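Local coordinates for protein probable ATP-dependent kinase TDA10 (Saccharomyces cerevisiae, PDB 1ODF) that is a probable ATP-dependent kinase of still unknown substrate specificity, closely resembling bacterial pantothenate kinase in structure, at residues F15-I20 with S204-V208; F87-L93 with D181-V185; G266-T272 with T284-I289. All coordinates share one frame; numbering follows the deposited sequence.

Contact 1: residues F15-I20 with S204-V208; sequences FLDKYI and SLGIV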
loop_
_atom_site.group_PDB
_atom_site.type_symbol
_atom_site.label_atom_id
_atom_site.label_comp_id
_atom_site.label_asym_id
_atom_site.label_seq_id
_atom_site.Cartn_x
_atom_site.Cartn_y
_atom_site.Cartn_z
ATOM N N PHE A 15 1.459 4.887 -18.982
ATOM C CA PHE A 15 2.406 5.607 -18.146
ATOM C C PHE A 15 3.709 4.825 -17.916
ATOM O O PHE A 15 4.799 5.364 -18.086
ATOM C CB PHE A 15 1.723 5.937 -16.809
ATOM C CG PHE A 15 2.667 6.373 -15.713
ATOM C CD1 PHE A 15 2.978 5.510 -14.663
ATOM C CD2 PHE A 15 3.206 7.662 -15.702
ATOM C CE1 PHE A 15 3.810 5.929 -13.611
ATOM C CE2 PHE A 15 4.040 8.089 -14.653
ATOM C CZ PHE A 15 4.338 7.224 -13.610
ATOM N N LEU A 16 3.596 3.553 -17.547
ATOM C CA LEU A 16 4.784 2.750 -17.273
ATOM C C LEU A 16 5.600 2.355 -18.493
ATOM O O LEU A 16 6.829 2.265 -18.405
ATOM C CB LEU A 16 4.410 1.500 -16.470
ATOM C CG LEU A 16 3.965 1.773 -15.025
ATOM C CD1 LEU A 16 3.627 0.461 -14.319
ATOM C CD2 LEU A 16 5.069 2.525 -14.280
ATOM N N ASP A 17 4.933 2.130 -19.624
ATOM C CA ASP A 17 5.630 1.742 -20.851
ATOM C C ASP A 17 6.480 2.882 -21.398
ATOM O O ASP A 17 7.324 2.679 -22.272
ATOM C CB ASP A 17 4.637 1.273 -21.920
ATOM C CG ASP A 17 4.209 -0.175 -21.730
ATOM O OD1 ASP A 17 4.693 -0.832 -20.779
ATOM O OD2 ASP A 17 3.384 -0.654 -22.540
ATOM N N LYS A 18 6.248 4.085 -20.889
ATOM C CA LYS A 18 7.034 5.235 -21.306
ATOM C C LYS A 18 8.164 5.451 -20.305
ATOM O O LYS A 18 9.339 5.553 -20.679
ATOM C CB LYS A 18 6.177 6.508 -21.365
ATOM C CG LYS A 18 7.016 7.791 -21.359
ATOM C CD LYS A 18 6.173 9.060 -21.441
ATOM C CE LYS A 18 7.025 10.321 -21.223
ATOM N NZ LYS A 18 8.138 10.475 -22.212
ATOM N N TYR A 19 7.805 5.495 -19.026
ATOM C CA TYR A 19 8.792 5.764 -17.994
ATOM C C TYR A 19 9.791 4.679 -17.611
ATOM O O TYR A 19 10.940 4.995 -17.307
ATOM C CB TYR A 19 8.098 6.304 -16.742
ATOM C CG TYR A 19 7.617 7.728 -16.920
ATOM C CD1 TYR A 19 6.349 8.005 -17.436
ATOM C CD2 TYR A 19 8.457 8.805 -16.627
ATOM C CE1 TYR A 19 5.930 9.328 -17.660
ATOM C CE2 TYR A 19 8.054 10.119 -16.843
ATOM C CZ TYR A 19 6.791 10.375 -17.359
ATOM O OH TYR A 19 6.405 11.675 -17.563
ATOM N N ILE A 20 9.376 3.417 -17.623
ATOM C CA ILE A 20 10.300 2.352 -17.260
ATOM C C ILE A 20 11.460 2.281 -18.253
ATOM O O ILE A 20 12.626 2.242 -17.846
ATOM C CB ILE A 20 9.573 0.999 -17.127
ATOM C CG1 ILE A 20 8.765 1.004 -15.814
ATOM C CG2 ILE A 20 10.582 -0.153 -17.130
ATOM C CD1 ILE A 20 7.905 -0.231 -15.573
ATOM N N SER A 204 11.620 5.979 -7.662
ATOM C CA SER A 204 10.349 5.353 -7.977
ATOM C C SER A 204 9.361 6.089 -8.871
ATOM O O SER A 204 9.452 7.299 -9.107
ATOM C CB SER A 204 9.629 5.094 -6.661
ATOM O OG SER A 204 9.454 6.347 -6.002
ATOM N N LEU A 205 8.388 5.309 -9.329
ATOM C CA LEU A 205 7.282 5.790 -10.138
ATOM C C LEU A 205 6.068 5.508 -9.257
ATOM O O LEU A 205 6.010 4.476 -8.579
ATOM C CB LEU A 205 7.183 5.008 -11.449
ATOM C CG LEU A 205 8.349 5.242 -12.402
ATOM C CD1 LEU A 205 8.180 4.362 -13.625
ATOM C CD2 LEU A 205 8.396 6.721 -12.780
ATOM N N GLY A 206 5.111 6.427 -9.250
ATOM C CA GLY A 206 3.946 6.233 -8.417
ATOM C C GLY A 206 2.642 6.182 -9.171
ATOM O O GLY A 206 2.454 6.897 -10.153
ATOM N N ILE A 207 1.746 5.317 -8.707
ATOM C CA ILE A 207 0.421 5.161 -9.292
ATOM C C ILE A 207 -0.549 5.463 -8.160
ATOM O O ILE A 207 -0.643 4.710 -7.189
ATOM C CB ILE A 207 0.149 3.720 -9.768
ATOM C CG1 ILE A 207 1.352 3.174 -10.563
ATOM C CG2 ILE A 207 -1.164 3.699 -10.575
ATOM C CD1 ILE A 207 1.607 3.872 -11.860
ATOM N N VAL A 208 -1.265 6.570 -8.288
ATOM C CA VAL A 208 -2.197 6.980 -7.258
ATOM C C VAL A 208 -3.639 6.941 -7.720
ATOM O O VAL A 208 -3.989 7.488 -8.773
ATOM C CB VAL A 208 -1.871 8.411 -6.754
ATOM C CG1 VAL A 208 -2.943 8.877 -5.751
ATOM C CG2 VAL A 208 -0.491 8.424 -6.100
#
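Leu205 carries most of this helix-on-sheet contact, pushing its two methyl branches into helix residues 15-20. Its CD1 fits among three side chains, lying 3.7 Å from CB of Tyr19 and the same distance from CD2 of Leu16, with Ile20 CG1 a little further off. The other branch, CD2, turns to the beginning of the Tyr19 side chain and to the end of the Phe15 ring. Leu16 and Leu205 run past one another in opposite directions and meet at Leu16 CD2 and Leu205 CD1. Beside them, Ile207 CD1 lies 3.5 Å from Phe15 CD1 and from Phe15 CE1. The same ring reaches the strand backbone, where its CE1 is 3.8 Å from O of Gly206.

Two torsions set up the pairing of Phe15 with Ile207. The Phe15 ring is carried toward the strand with CG anti to the backbone N (chi1 166°), while a bend at chi2 of -66° brings the Ile207 tip back to meet it. Apart from the Gly206 carbonyl, the contact is apolar. The axes of helix segment 15-20 and strand segment 204-208 approach to 10.4 Å and run nearly antiparallel, at 169°.

Helix 8-24 thus lies on one side of the central sheet of this P-loop kinase fold. Strand 204-211 runs between strands 32-37 and 269-275; Ile20 also touches Ile34, Phe15 touches Leu271, and helix 44-59 adds Ile51 against Leu16.

Contact 2: residues F87-L93 with D181-V185; sequences FKNNKLL and DMVDV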
loop_
_atom_site.group_PDB
_atom_site.type_symbol
_atom_site.label_atom_id
_atom_site.label_comp_id
_atom_site.label_asym_id
_atom_site.label_seq_id
_atom_site.Cartn_x
_atom_site.Cartn_y
_atom_site.Cartn_z
ATOM N N PHE A 87 -0.533 -1.133 23.487
ATOM C CA PHE A 87 -1.412 0.007 23.243
ATOM C C PHE A 87 -2.840 -0.414 23.572
ATOM O O PHE A 87 -3.769 -0.186 22.798
ATOM C CB PHE A 87 -1.315 0.464 21.784
ATOM C CG PHE A 87 0.027 1.042 21.419
ATOM C CD1 PHE A 87 1.136 0.218 21.250
ATOM C CD2 PHE A 87 0.186 2.418 21.264
ATOM C CE1 PHE A 87 2.385 0.752 20.933
ATOM C CE2 PHE A 87 1.434 2.964 20.947
ATOM C CZ PHE A 87 2.536 2.127 20.780
ATOM N N LYS A 88 -2.991 -1.023 24.742
ATOM C CA LYS A 88 -4.274 -1.525 25.222
ATOM C C LYS A 88 -5.462 -0.569 25.108
ATOM O O LYS A 88 -6.602 -1.006 24.927
ATOM C CB LYS A 88 -4.121 -1.989 26.678
ATOM C CG LYS A 88 -3.654 -0.894 27.639
ATOM C CD LYS A 88 -3.116 -1.466 28.953
ATOM C CE LYS A 88 -4.158 -2.286 29.702
ATOM N NZ LYS A 88 -3.629 -2.832 30.986
ATOM N N ASN A 89 -5.204 0.732 25.194
ATOM C CA ASN A 89 -6.291 1.701 25.128
ATOM C C ASN A 89 -6.512 2.341 23.770
ATOM O O ASN A 89 -7.402 3.178 23.610
ATOM C CB ASN A 89 -6.072 2.775 26.188
ATOM C CG ASN A 89 -5.999 2.189 27.585
ATOM O OD1 ASN A 89 -6.945 1.539 28.049
ATOM N ND2 ASN A 89 -4.872 2.400 28.261
ATOM N N ASN A 90 -5.707 1.948 22.790
ATOM C CA ASN A 90 -5.846 2.484 21.444
ATOM C C ASN A 90 -6.641 1.458 20.636
ATOM O O ASN A 90 -6.119 0.404 20.269
ATOM C CB ASN A 90 -4.463 2.704 20.821
ATOM C CG ASN A 90 -4.526 3.490 19.532
ATOM O OD1 ASN A 90 -5.228 3.108 18.598
ATOM N ND2 ASN A 90 -3.792 4.599 19.471
ATOM N N LYS A 91 -7.906 1.762 20.368
ATOM C CA LYS A 91 -8.749 0.833 19.629
ATOM C C LYS A 91 -8.331 0.638 18.173
ATOM O O LYS A 91 -8.598 -0.410 17.581
ATOM C CB LYS A 91 -10.216 1.272 19.707
ATOM C CG LYS A 91 -10.852 1.027 21.075
ATOM C CD LYS A 91 -12.383 1.139 21.060
ATOM C CE LYS A 91 -12.879 2.579 21.158
ATOM N NZ LYS A 91 -12.504 3.401 19.977
ATOM N N LEU A 92 -7.667 1.635 17.598
ATOM C CA LEU A 92 -7.225 1.543 16.211
ATOM C C LEU A 92 -6.049 0.576 16.022
ATOM O O LEU A 92 -5.805 0.088 14.913
ATOM C CB LEU A 92 -6.837 2.931 15.695
ATOM C CG LEU A 92 -7.963 3.967 15.685
ATOM C CD1 LEU A 92 -7.429 5.286 15.173
ATOM C CD2 LEU A 92 -9.104 3.484 14.811
ATOM N N LEU A 93 -5.329 0.287 17.103
ATOM C CA LEU A 93 -4.181 -0.606 17.015
ATOM C C LEU A 93 -4.471 -2.034 17.446
ATOM O O LEU A 93 -3.592 -2.901 17.387
ATOM C CB LEU A 93 -3.012 -0.041 17.827
ATOM C CG LEU A 93 -2.371 1.198 17.192
ATOM C CD1 LEU A 93 -1.248 1.702 18.082
ATOM C CD2 LEU A 93 -1.843 0.845 15.785
ATOM N N ASP A 181 -6.617 7.983 19.464
ATOM C CA ASP A 181 -5.854 6.856 18.948
ATOM C C ASP A 181 -5.006 7.183 17.721
ATOM O O ASP A 181 -4.050 6.465 17.418
ATOM C CB ASP A 181 -6.799 5.688 18.633
ATOM C CG ASP A 181 -7.579 5.212 19.858
ATOM O OD1 ASP A 181 -7.020 5.243 20.975
ATOM O OD2 ASP A 181 -8.744 4.787 19.700
ATOM N N MET A 182 -5.343 8.259 17.017
ATOM C CA MET A 182 -4.589 8.628 15.824
ATOM C C MET A 182 -3.207 9.167 16.125
ATOM O O MET A 182 -2.338 9.167 15.262
ATOM C CB MET A 182 -5.353 9.655 14.986
ATOM C CG MET A 182 -6.411 9.042 14.085
ATOM S SD MET A 182 -5.757 7.680 13.079
ATOM C CE MET A 182 -4.690 8.590 11.886
ATOM N N VAL A 183 -3.007 9.623 17.351
ATOM C CA VAL A 183 -1.721 10.168 17.752
ATOM C C VAL A 183 -0.610 9.141 17.567
ATOM O O VAL A 183 0.432 9.445 16.984
ATOM C CB VAL A 183 -1.772 10.640 19.218
ATOM C CG1 VAL A 183 -0.369 10.952 19.734
ATOM C CG2 VAL A 183 -2.665 11.873 19.314
ATOM N N ASP A 184 -0.833 7.925 18.056
ATOM C CA ASP A 184 0.163 6.869 17.921
ATOM C C ASP A 184 0.258 6.395 16.467
ATOM O O ASP A 184 1.347 6.112 15.967
ATOM C CB ASP A 184 -0.185 5.676 18.820
ATOM C CG ASP A 184 -0.164 6.025 20.301
ATOM O OD1 ASP A 184 0.903 6.439 20.814
ATOM O OD2 ASP A 184 -1.221 5.880 20.955
ATOM N N VAL A 185 -0.881 6.306 15.789
ATOM C CA VAL A 185 -0.882 5.859 14.404
ATOM C C VAL A 185 0.033 6.767 13.595
ATOM O O VAL A 185 0.896 6.291 12.850
ATOM C CB VAL A 185 -2.310 5.874 13.804
ATOM C CG1 VAL A 185 -2.274 5.439 12.340
ATOM C CG2 VAL A 185 -3.209 4.935 14.600
#
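Asn90, last residue of the type I beta turn Phe87-Asn90 that follows helix 77-86, reaches across to the start of helix 182-195. With CG anti to the backbone N (chi1 -169°), its amide is carried over to Asp181 and Asp184. ND2 donates to O of Asp181 at 2.8 Å, a nearly straight bond (165°) landing on a lone pair in the carbonyl plane. The second bond, from ND2 to OD2 of Asp184, is longer at 3.2 Å and uses the anti lone pair of the carboxylate. Both acceptors lie close to the amide plane, which fixes its rotation, and OD1 of Asn90 takes weak bonds from N of Leu92 and of Leu93. A third, weak bond across runs the same way, from N of Lys91 to OD2 of Asp181.

Charge adds a looser term: NZ of Lys91 stays 4.0 Å from OD2 of Asp181, beyond salt-bridge range.

The Phe87 ring meets the Asp184 carboxylate at its edge, CE2 being 3.5 Å from OD1, with the two planes 79° apart.

Apolar contact comes from Leu92, whose CD1 rests 3.6 Å from SD of Met182.

Polar bonds centred on Asn90 thus sit beside a small apolar patch, and the nearby lysine would probably help stabilise the negative charge on Asp181.

Contact 3: residues G266-T272 with T284-I289; sequences GSIATLT and TKTRCI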
loop_
_atom_site.group_PDB
_atom_site.type_symbol
_atom_site.label_atom_id
_atom_site.label_comp_id
_atom_site.label_asym_id
_atom_site.label_seq_id
_atom_site.Cartn_x
_atom_site.Cartn_y
_atom_site.Cartn_z
ATOM N N GLY A 266 5.758 9.047 -6.215
ATOM C CA GLY A 266 6.915 8.638 -6.990
ATOM C C GLY A 266 7.960 9.742 -7.005
ATOM O O GLY A 266 7.623 10.920 -7.179
ATOM N N SER A 267 9.227 9.377 -6.824
ATOM C CA SER A 267 10.302 10.365 -6.834
ATOM C C SER A 267 10.622 10.844 -8.257
ATOM O O SER A 267 11.059 11.973 -8.451
ATOM C CB SER A 267 11.567 9.799 -6.185
ATOM O OG SER A 267 12.244 8.908 -7.057
ATOM N N ILE A 268 10.397 9.996 -9.254
ATOM C CA ILE A 268 10.677 10.383 -10.633
ATOM C C ILE A 268 9.438 10.953 -11.310
ATOM O O ILE A 268 9.487 12.027 -11.905
ATOM C CB ILE A 268 11.168 9.196 -11.452
ATOM C CG1 ILE A 268 12.442 8.624 -10.820
ATOM C CG2 ILE A 268 11.391 9.631 -12.888
ATOM C CD1 ILE A 268 12.896 7.322 -11.421
ATOM N N ALA A 269 8.330 10.226 -11.229
ATOM C CA ALA A 269 7.076 10.676 -11.825
ATOM C C ALA A 269 5.921 9.979 -11.118
ATOM O O ALA A 269 6.101 8.923 -10.498
ATOM C CB ALA A 269 7.050 10.366 -13.331
ATOM N N THR A 270 4.743 10.584 -11.200
ATOM C CA THR A 270 3.556 10.028 -10.571
ATOM C C THR A 270 2.332 10.175 -11.461
ATOM O O THR A 270 2.100 11.228 -12.068
ATOM C CB THR A 270 3.243 10.708 -9.215
ATOM O OG1 THR A 270 4.322 10.487 -8.295
ATOM C CG2 THR A 270 1.965 10.123 -8.611
ATOM N N LEU A 271 1.564 9.096 -11.547
ATOM C CA LEU A 271 0.332 9.083 -12.313
ATOM C C LEU A 271 -0.813 9.068 -11.306
ATOM O O LEU A 271 -0.876 8.180 -10.454
ATOM C CB LEU A 271 0.250 7.834 -13.196
ATOM C CG LEU A 271 -1.131 7.513 -13.800
ATOM C CD1 LEU A 271 -1.509 8.570 -14.814
ATOM C CD2 LEU A 271 -1.105 6.133 -14.465
ATOM N N THR A 272 -1.701 10.055 -11.385
ATOM C CA THR A 272 -2.844 10.103 -10.480
ATOM C C THR A 272 -4.123 9.856 -11.281
ATOM O O THR A 272 -4.360 10.479 -12.320
ATOM C CB THR A 272 -2.962 11.469 -9.735
ATOM O OG1 THR A 272 -1.797 11.690 -8.924
ATOM C CG2 THR A 272 -4.192 11.472 -8.834
ATOM N N THR A 284 -7.358 12.271 -15.127
ATOM C CA THR A 284 -6.009 11.745 -15.064
ATOM C C THR A 284 -4.989 12.873 -15.052
ATOM O O THR A 284 -5.230 13.944 -15.608
ATOM C CB THR A 284 -5.746 10.822 -16.267
ATOM O OG1 THR A 284 -6.380 9.558 -16.034
ATOM C CG2 THR A 284 -4.270 10.607 -16.477
ATOM N N LYS A 285 -3.855 12.628 -14.402
ATOM C CA LYS A 285 -2.785 13.612 -14.339
ATOM C C LYS A 285 -1.427 12.943 -14.091
ATOM O O LYS A 285 -1.281 12.070 -13.225
ATOM C CB LYS A 285 -3.077 14.640 -13.242
ATOM C CG LYS A 285 -2.227 15.901 -13.320
ATOM C CD LYS A 285 -2.717 16.952 -12.327
ATOM C CE LYS A 285 -1.961 18.281 -12.483
ATOM N NZ LYS A 285 -0.497 18.161 -12.189
ATOM N N THR A 286 -0.440 13.353 -14.877
ATOM C CA THR A 286 0.907 12.824 -14.757
ATOM C C THR A 286 1.867 13.939 -14.398
ATOM O O THR A 286 2.054 14.880 -15.165
ATOM C CB THR A 286 1.375 12.180 -16.065
ATOM O OG1 THR A 286 0.620 10.988 -16.294
ATOM C CG2 THR A 286 2.858 11.825 -15.991
ATOM N N ARG A 287 2.466 13.832 -13.220
ATOM C CA ARG A 287 3.418 14.828 -12.774
ATOM C C ARG A 287 4.817 14.237 -12.826
ATOM O O ARG A 287 5.084 13.199 -12.223
ATOM C CB ARG A 287 3.117 15.269 -11.340
ATOM C CG ARG A 287 3.990 16.431 -10.882
ATOM C CD ARG A 287 4.283 16.379 -9.394
ATOM N NE ARG A 287 5.238 17.414 -8.999
ATOM C CZ ARG A 287 5.921 17.418 -7.855
ATOM N NH1 ARG A 287 6.766 18.408 -7.592
ATOM N NH2 ARG A 287 5.775 16.430 -6.980
ATOM N N CYS A 288 5.708 14.889 -13.564
ATOM C CA CYS A 288 7.086 14.424 -13.651
ATOM C C CYS A 288 7.974 15.437 -12.934
ATOM O O CYS A 288 8.404 16.429 -13.526
ATOM C CB CYS A 288 7.523 14.287 -15.104
ATOM S SG CYS A 288 9.194 13.649 -15.238
ATOM N N ILE A 289 8.240 15.170 -11.656
ATOM C CA ILE A 289 9.033 16.045 -10.794
ATOM C C ILE A 289 10.146 16.870 -11.447
ATOM O O ILE A 289 11.227 16.370 -11.777
ATOM C CB ILE A 289 9.602 15.252 -9.596
ATOM C CG1 ILE A 289 8.439 14.697 -8.764
ATOM C CG2 ILE A 289 10.492 16.150 -8.742
ATOM C CD1 ILE A 289 8.854 14.000 -7.488
#
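Leu271 and Thr286 meet through their first torsions: Leu271 has CG anti to its own N (chi1 166°), which swings CD1 over the neighbouring strand, and Thr286 has OG1 beside its N (chi1 -69°). CD1 of Leu271 ends 3.5 Å from OG1 of Thr286 and 3.8 Å from CG2 of Thr284, crossing both side chains at a slant. Further along, Ile289 keeps CG1 beside its backbone N and extends CD1 toward the loop 266-268, where it lies close to the carbonyl oxygens of Gly266 and Ser267. Its CG1 also covers one face of the Arg287 guanidinium, 3.6 Å above the plane and offset toward the rim.

Most of these side chains belong to a regular antiparallel beta hairpin, strands 269-275 and 281-287, whose second strand is an edge of the mixed central sheet; Ile289 follows that strand. Thr270 with Arg287 and Thr272 with Lys285 are hydrogen-bonded pairs, and Leu271 with Thr286 is the non-hydrogen-bonded pair between them. N of Thr270 bonds to O of Arg287 at 2.8 Å, with N of Arg287 returning a bond to O of Thr270; N of Thr272 bonds almost straight (176°) to O of Lys285. CA-H...O contacts fill in between, including CA of Thr286 to O of Thr270 at 3.3 Å.

Just before the strand, N of Gly266 donates to OG1 of Thr270 at 2.9 Å, tying the incoming loop to the sheet. Beyond the pairing, Lys285 makes a salt bridge with Glu263, and Arg287 NH2 bonds to that residue's backbone O. On the Leu271 side, helix 8-24 approaches, with Tyr19 reaching both Ala269 and Cys288.

Overall arrangement
From the N terminus, helix 8-24 comes first, and contact 1 closes a loop of 183 residues when strand 204-211 packs against it. That long loop holds three of the central sheet's strands and the predicted ATP-binding P-loop. Contact 2 is nested inside it, closing a loop of 87 residues by joining the 87-93 loop to the start of helix 182-195, which leads on to strand 204-211. Contact 3 opens only after contact 1 has closed, as a short hairpin near the C terminus. Contacts 1 and 3 are about 8 Å apart, centre to centre, and join through neighbouring strands 204-211 and 269-275. Contact 2 lies across the chain's centre from both.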